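Local coordinates for protein polyphosphate kinase (Porphyromonas gingivalis, PDB 2O8R) that probably catalyses the reversible transfer of the terminal phosphate of ATP to build long-chain polyphosphate, at residues P145-P150 / A176-L181; F156-R161 / D237-L242. The protein carries 3 engineered substitutions. All blocks are in the same frame, centred on the assembly; numbering follows the deposited sequence. Where two conformers were deposited one is given.

Contact 1. Residues P145-P150 / A176-L181; sequences PMLLLP and AYSYAL
Met146, deposited as selenomethionine, pairs with Leu181 where a two-residue strand, 146-147, joins strand 178-183 in antiparallel fashion; within this chain it is an outermost strand of a mixed sheet in the middle domain. The evidence for the pairing is a closed ring of two backbone bonds: Met146 N to Leu181 O at 2.9 Å, and Leu181 N back to Met146 O at 2.6 Å, the latter nearly straight at the hydrogen (173°). Together with the Leu181 N bond, a third, Leu148 N to Tyr179 O at 2.9 Å, flanks the non-hydrogen-bonded pair Leu147 and Ala180, whose CA atoms are 4.2 Å apart. The pairing is limited to these two bridges, and the end-to-end directions of 145-148 and 178-181, 123° apart, show the chains splaying away from strict antiparallelism.

On the sheet face shared by Met146 and Leu181 the two side chains run side by side and point the same way. Leu181 CG stands anti to its backbone N (chi1 -171°), and the Leu181 CD2 branch meets the terminal methyl of the selenomethionine, Met146 CE, at 3.7 Å. Leu148 reaches the same leucine nearer its root and slants across it, with Leu148 CD2 4.0 Å from Leu181 CB. Leu181 thus has separate apolar neighbours at its base and at one branch tip. The packing continues into the domain, where Leu181 also touches Tyr163 and Ile232, and into the dimer, where Met146 rests on Tyr144 of the second subunit. Leu147 and Ala180 occupy the opposite face, and Leu147 packs on Leu149 of the second subunit. Here the small methyl Ala180 CB lies against the backbone of 146-147, 3.4 Å from Met146 O.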
loop_
_atom_site.group_PDB
_atom_site.type_symbol
_atom_site.label_atom_id
_atom_site.label_comp_id
_atom_site.label_asym_id
_atom_site.label_seq_id
_atom_site.Cartn_x
_atom_site.Cartn_y
_atom_site.Cartn_z
ATOM N N PRO A 145 18.933 5.222 20.583
ATOM C CA PRO A 145 20.302 4.862 20.959
ATOM C C PRO A 145 20.276 3.779 22.004
ATOM O O PRO A 145 19.718 3.967 23.084
ATOM C CB PRO A 145 20.868 6.154 21.548
ATOM C CG PRO A 145 19.921 7.234 21.099
ATOM C CD PRO A 145 18.585 6.584 21.019
HETATM N N MSE A 146 20.840 2.633 21.659
HETATM C CA MSE A 146 20.813 1.484 22.547
HETATM C C MSE A 146 22.199 1.046 22.933
HETATM O O MSE A 146 22.921 0.479 22.110
HETATM C CB MSE A 146 20.098 0.320 21.889
HETATM C CG MSE A 146 18.624 0.569 21.688
HETATM SE SE MSE A 146 17.820 -0.850 20.641
HETATM C CE MSE A 146 18.598 -0.457 18.891
ATOM N N LEU A 147 22.571 1.336 24.180
ATOM C CA LEU A 147 23.754 0.742 24.787
ATOM C C LEU A 147 23.527 -0.749 24.910
ATOM O O LEU A 147 22.440 -1.194 25.277
ATOM C CB LEU A 147 24.014 1.331 26.167
ATOM C CG LEU A 147 25.013 2.477 26.247
ATOM C CD1 LEU A 147 24.556 3.511 27.283
ATOM C CD2 LEU A 147 26.388 1.915 26.577
ATOM N N LEU A 148 24.555 -1.510 24.573
ATOM C CA LEU A 148 24.509 -2.949 24.628
ATOM C C LEU A 148 25.196 -3.439 25.894
ATOM O O LEU A 148 26.421 -3.408 25.989
ATOM C CB LEU A 148 25.213 -3.526 23.408
ATOM C CG LEU A 148 24.565 -3.278 22.049
ATOM C CD1 LEU A 148 25.501 -3.799 20.973
ATOM C CD2 LEU A 148 23.177 -3.951 21.972
ATOM N N LEU A 149 24.408 -3.864 26.875
ATOM C CA LEU A 149 24.945 -4.541 28.048
ATOM C C LEU A 149 24.386 -5.959 28.037
ATOM O O LEU A 149 23.355 -6.231 28.651
ATOM C CB LEU A 149 24.590 -3.789 29.336
ATOM C CG LEU A 149 25.562 -2.706 29.825
ATOM C CD1 LEU A 149 25.783 -1.590 28.804
ATOM C CD2 LEU A 149 25.095 -2.108 31.144
ATOM N N PRO A 150 25.092 -6.869 27.343
ATOM C CA PRO A 150 24.650 -8.163 26.811
ATOM C C PRO A 150 23.861 -9.052 27.768
ATOM O O PRO A 150 22.742 -9.466 27.452
ATOM C CB PRO A 150 25.968 -8.854 26.413
ATOM C CG PRO A 150 27.056 -8.050 27.064
ATOM C CD PRO A 150 26.520 -6.653 27.072
ATOM N N ALA A 176 38.772 -0.546 28.374
ATOM C CA ALA A 176 37.441 -1.144 28.325
ATOM C C ALA A 176 36.517 -0.359 27.401
ATOM O O ALA A 176 36.255 0.826 27.616
ATOM C CB ALA A 176 36.849 -1.242 29.729
ATOM N N TYR A 177 36.057 -1.025 26.348
ATOM C CA TYR A 177 35.203 -0.390 25.364
ATOM C C TYR A 177 33.737 -0.660 25.647
ATOM O O TYR A 177 33.354 -1.787 25.964
ATOM C CB TYR A 177 35.528 -0.904 23.964
ATOM C CG TYR A 177 36.689 -0.235 23.272
ATOM C CD1 TYR A 177 37.676 -0.997 22.657
ATOM C CD2 TYR A 177 36.796 1.155 23.216
ATOM C CE1 TYR A 177 38.743 -0.402 21.993
ATOM C CE2 TYR A 177 37.866 1.760 22.566
ATOM C CZ TYR A 177 38.833 0.969 21.955
ATOM O OH TYR A 177 39.897 1.542 21.310
ATOM N N SER A 178 32.923 0.384 25.529
ATOM C CA SER A 178 31.478 0.249 25.519
ATOM C C SER A 178 30.997 -0.012 24.089
ATOM O O SER A 178 31.708 0.261 23.120
ATOM C CB SER A 178 30.833 1.517 26.061
ATOM O OG SER A 178 30.569 1.382 27.444
ATOM N N TYR A 179 29.791 -0.548 23.953
ATOM C CA TYR A 179 29.233 -0.784 22.630
ATOM C C TYR A 179 27.780 -0.392 22.561
ATOM O O TYR A 179 27.040 -0.566 23.521
ATOM C CB TYR A 179 29.424 -2.232 22.212
ATOM C CG TYR A 179 30.867 -2.541 21.988
ATOM C CD1 TYR A 179 31.501 -2.130 20.825
ATOM C CD2 TYR A 179 31.613 -3.205 22.948
ATOM C CE1 TYR A 179 32.825 -2.394 20.608
ATOM C CE2 TYR A 179 32.950 -3.472 22.743
ATOM C CZ TYR A 179 33.552 -3.059 21.568
ATOM O OH TYR A 179 34.887 -3.314 21.337
ATOM N N ALA A 180 27.379 0.160 21.421
ATOM C CA ALA A 180 26.005 0.598 21.248
ATOM C C ALA A 180 25.434 0.216 19.890
ATOM O O ALA A 180 26.158 0.015 18.902
ATOM C CB ALA A 180 25.888 2.069 21.474
ATOM N N LEU A 181 24.117 0.106 19.860
ATOM C CA LEU A 181 23.425 -0.256 18.654
ATOM C C LEU A 181 22.498 0.875 18.341
ATOM O O LEU A 181 21.737 1.294 19.216
ATOM C CB LEU A 181 22.602 -1.516 18.901
ATOM C CG LEU A 181 21.934 -2.208 17.717
ATOM C CD1 LEU A 181 22.965 -2.867 16.826
ATOM C CD2 LEU A 181 20.980 -3.246 18.237
#

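Contact 2. Residues F156-R161 / D237-L242; sequences FIRSGR and DADLLL
Arg158 and Asp239 face each other with CA atoms 6.4 Å apart, in two loops of the middle domain that run roughly antiparallel (end-to-end directions 156° apart); their separation widens to 8.0 Å between the CA atoms of Phe156 and Leu241. No backbone-to-backbone hydrogen bond joins the loops, and the contact is made by side chains meeting each other and backbone atoms.

Asp239 carries most of it. Asp239 OD1 takes a hydrogen bond from Ser159 OG at 2.7 Å, the hydroxyl approaching from above the carboxylate plane. A weak one reaches Asp239 OD1 from Ser159 N at 3.3 Å. The hydroxyl can do this because Ser159 OG sits between its own backbone N and carbonyl carbon (chi1 60°), so one residue presents two donors to a single oxygen. Asp239 OD2 lies at the edge of the Arg158 guanidinium, near its plane, but the salt bridge between Arg158 NE and Asp239 OD2 is long, 3.8 Å. Asp239 OD2 is slightly nearer the aliphatic root, 3.6 Å from Arg158 CB.

Phe156 packs beside this polar group. Its ring stands almost perpendicular to the carboxylate (85°), with Asp239 CG near the ring plane, 4.1 Å from Phe156 CE2. Farther round the rim, Phe156 CE1 meets Leu240 O at 3.3 Å, also at the edge. The second subunit contributes Pro141, which packs on both Phe156 and Arg158, while Leu240 touches Glu137 of that subunit.

Asp239 thus faces a hydroxyl and an amide donor through one oxygen and a cation, at long range, through the other, an arrangement that would favour its ionised form; among the polar links across the two loops the Ser159 hydroxyl bond is the shortest, the amide bond is weak and the ion pair long.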
loop_
_atom_site.group_PDB
_atom_site.type_symbol
_atom_site.label_atom_id
_atom_site.label_comp_id
_atom_site.label_asym_id
_atom_site.label_seq_id
_atom_site.Cartn_x
_atom_site.Cartn_y
_atom_site.Cartn_z
ATOM N N PHE A 156 16.874 -6.901 20.265
ATOM C CA PHE A 156 16.627 -7.593 19.008
ATOM C C PHE A 156 17.233 -6.788 17.865
ATOM O O PHE A 156 17.315 -5.564 17.935
ATOM C CB PHE A 156 15.121 -7.723 18.792
ATOM C CG PHE A 156 14.740 -8.697 17.724
ATOM C CD1 PHE A 156 14.694 -10.060 17.997
ATOM C CD2 PHE A 156 14.417 -8.258 16.446
ATOM C CE1 PHE A 156 14.345 -10.970 17.013
ATOM C CE2 PHE A 156 14.054 -9.164 15.455
ATOM C CZ PHE A 156 14.015 -10.523 15.742
ATOM N N ILE A 157 17.665 -7.477 16.818
ATOM C CA ILE A 157 18.107 -6.826 15.589
ATOM C C ILE A 157 17.273 -7.389 14.440
ATOM O O ILE A 157 17.449 -8.542 14.054
ATOM C CB ILE A 157 19.616 -7.064 15.333
ATOM C CG1 ILE A 157 20.448 -6.441 16.449
ATOM C CG2 ILE A 157 20.057 -6.490 13.992
ATOM C CD1 ILE A 157 21.942 -6.667 16.304
ATOM N N ARG A 158 16.356 -6.577 13.918
ATOM C CA ARG A 158 15.430 -7.009 12.861
ATOM C C ARG A 158 16.117 -7.266 11.527
ATOM O O ARG A 158 17.155 -6.671 11.203
ATOM C CB ARG A 158 14.324 -5.980 12.654
ATOM C CG ARG A 158 13.581 -5.628 13.917
ATOM C CD ARG A 158 12.527 -4.608 13.638
ATOM N NE ARG A 158 11.490 -5.090 12.727
ATOM C CZ ARG A 158 10.537 -4.311 12.219
ATOM N NH1 ARG A 158 10.504 -3.018 12.529
ATOM N NH2 ARG A 158 9.622 -4.811 11.397
ATOM N N SER A 159 15.518 -8.161 10.754
ATOM C CA SER A 159 16.081 -8.534 9.478
ATOM C C SER A 159 15.682 -7.517 8.421
ATOM O O SER A 159 14.697 -6.782 8.583
ATOM C CB SER A 159 15.667 -9.958 9.087
ATOM O OG SER A 159 14.263 -10.071 8.994
ATOM N N GLY A 160 16.484 -7.456 7.360
ATOM C CA GLY A 160 16.220 -6.575 6.225
ATOM C C GLY A 160 16.493 -5.115 6.503
ATOM O O GLY A 160 16.359 -4.278 5.618
ATOM N N ARG A 161 16.866 -4.810 7.743
ATOM C CA ARG A 161 17.202 -3.448 8.137
ATOM C C ARG A 161 18.720 -3.270 8.243
ATOM O O ARG A 161 19.481 -4.242 8.214
ATOM C CB ARG A 161 16.518 -3.089 9.464
ATOM C CG ARG A 161 14.994 -3.180 9.442
ATOM C CD ARG A 161 14.350 -2.030 8.667
ATOM N NE ARG A 161 13.942 -0.909 9.521
ATOM C CZ ARG A 161 14.675 0.181 9.734
ATOM N NH1 ARG A 161 15.868 0.301 9.169
ATOM N NH2 ARG A 161 14.219 1.152 10.513
ATOM N N ASP A 237 15.177 -16.521 9.228
ATOM C CA ASP A 237 14.038 -17.313 8.717
ATOM C C ASP A 237 12.674 -16.647 8.958
ATOM O O ASP A 237 11.773 -16.754 8.122
ATOM C CB ASP A 237 14.059 -18.740 9.290
ATOM C CG ASP A 237 13.773 -18.784 10.794
ATOM O OD1 ASP A 237 14.249 -17.894 11.533
ATOM O OD2 ASP A 237 13.071 -19.716 11.243
ATOM N N ALA A 238 12.547 -15.974 10.106
ATOM C CA ALA A 238 11.432 -15.070 10.426
ATOM C C ALA A 238 11.834 -14.162 11.597
ATOM O O ALA A 238 12.719 -14.507 12.369
ATOM C CB ALA A 238 10.173 -15.857 10.761
ATOM N N ASP A 239 11.190 -13.006 11.731
ATOM C CA ASP A 239 11.484 -12.082 12.831
ATOM C C ASP A 239 10.735 -12.448 14.103
ATOM O O ASP A 239 9.591 -12.024 14.297
ATOM C CB ASP A 239 11.136 -10.640 12.450
ATOM C CG ASP A 239 12.295 -9.903 11.803
ATOM O OD1 ASP A 239 13.343 -10.547 11.526
ATOM O OD2 ASP A 239 12.146 -8.676 11.577
ATOM N N LEU A 240 11.392 -13.212 14.974
ATOM C CA LEU A 240 10.791 -13.668 16.230
ATOM C C LEU A 240 11.863 -13.889 17.298
ATOM O O LEU A 240 13.037 -14.045 16.970
ATOM C CB LEU A 240 9.996 -14.958 15.986
ATOM C CG LEU A 240 10.766 -16.237 15.623
ATOM C CD1 LEU A 240 10.758 -17.210 16.794
ATOM C CD2 LEU A 240 10.184 -16.909 14.390
ATOM N N LEU A 241 11.461 -13.901 18.566
ATOM C CA LEU A 241 12.355 -14.327 19.655
ATOM C C LEU A 241 11.944 -15.711 20.161
ATOM O O LEU A 241 10.753 -16.021 20.237
ATOM C CB LEU A 241 12.369 -13.311 20.816
ATOM C CG LEU A 241 13.193 -13.654 22.076
ATOM C CD1 LEU A 241 14.686 -13.846 21.758
ATOM C CD2 LEU A 241 13.013 -12.635 23.196
ATOM N N LEU A 242 12.930 -16.539 20.501
ATOM C CA LEU A 242 12.658 -17.849 21.099
ATOM C C LEU A 242 12.237 -17.768 22.575
ATOM O O LEU A 242 12.645 -16.859 23.308
ATOM C CB LEU A 242 13.856 -18.789 20.912
ATOM C CG LEU A 242 13.868 -19.787 19.739
ATOM C CD1 LEU A 242 12.640 -19.691 18.821
ATOM C CD2 LEU A 242 15.176 -19.653 18.949
#

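In the fold
The two contacts lie in one middle domain, their centres 19 Å apart, and their segments alternate along the chain. They touch directly where Leu181 CD2 of contact 1 meets Ile157 CG1 of contact 2 at 3.7 Å. Two residues of the same sheet serve both: Ile232 packs on Leu181 and Ile157, and Tyr163 touches Leu181 while its hydroxyl bonds Arg158 N. Contact 1 is a buried strand pairing at what is, within this chain, the sheet's edge, contact 2 a surface meeting of loops, and each reaches the second subunit. Contact 1 is remote from the predicted sites; in contact 2 the side chain of Leu240 is about 9 Å from that of Arg409, a predicted magnesium-binding residue.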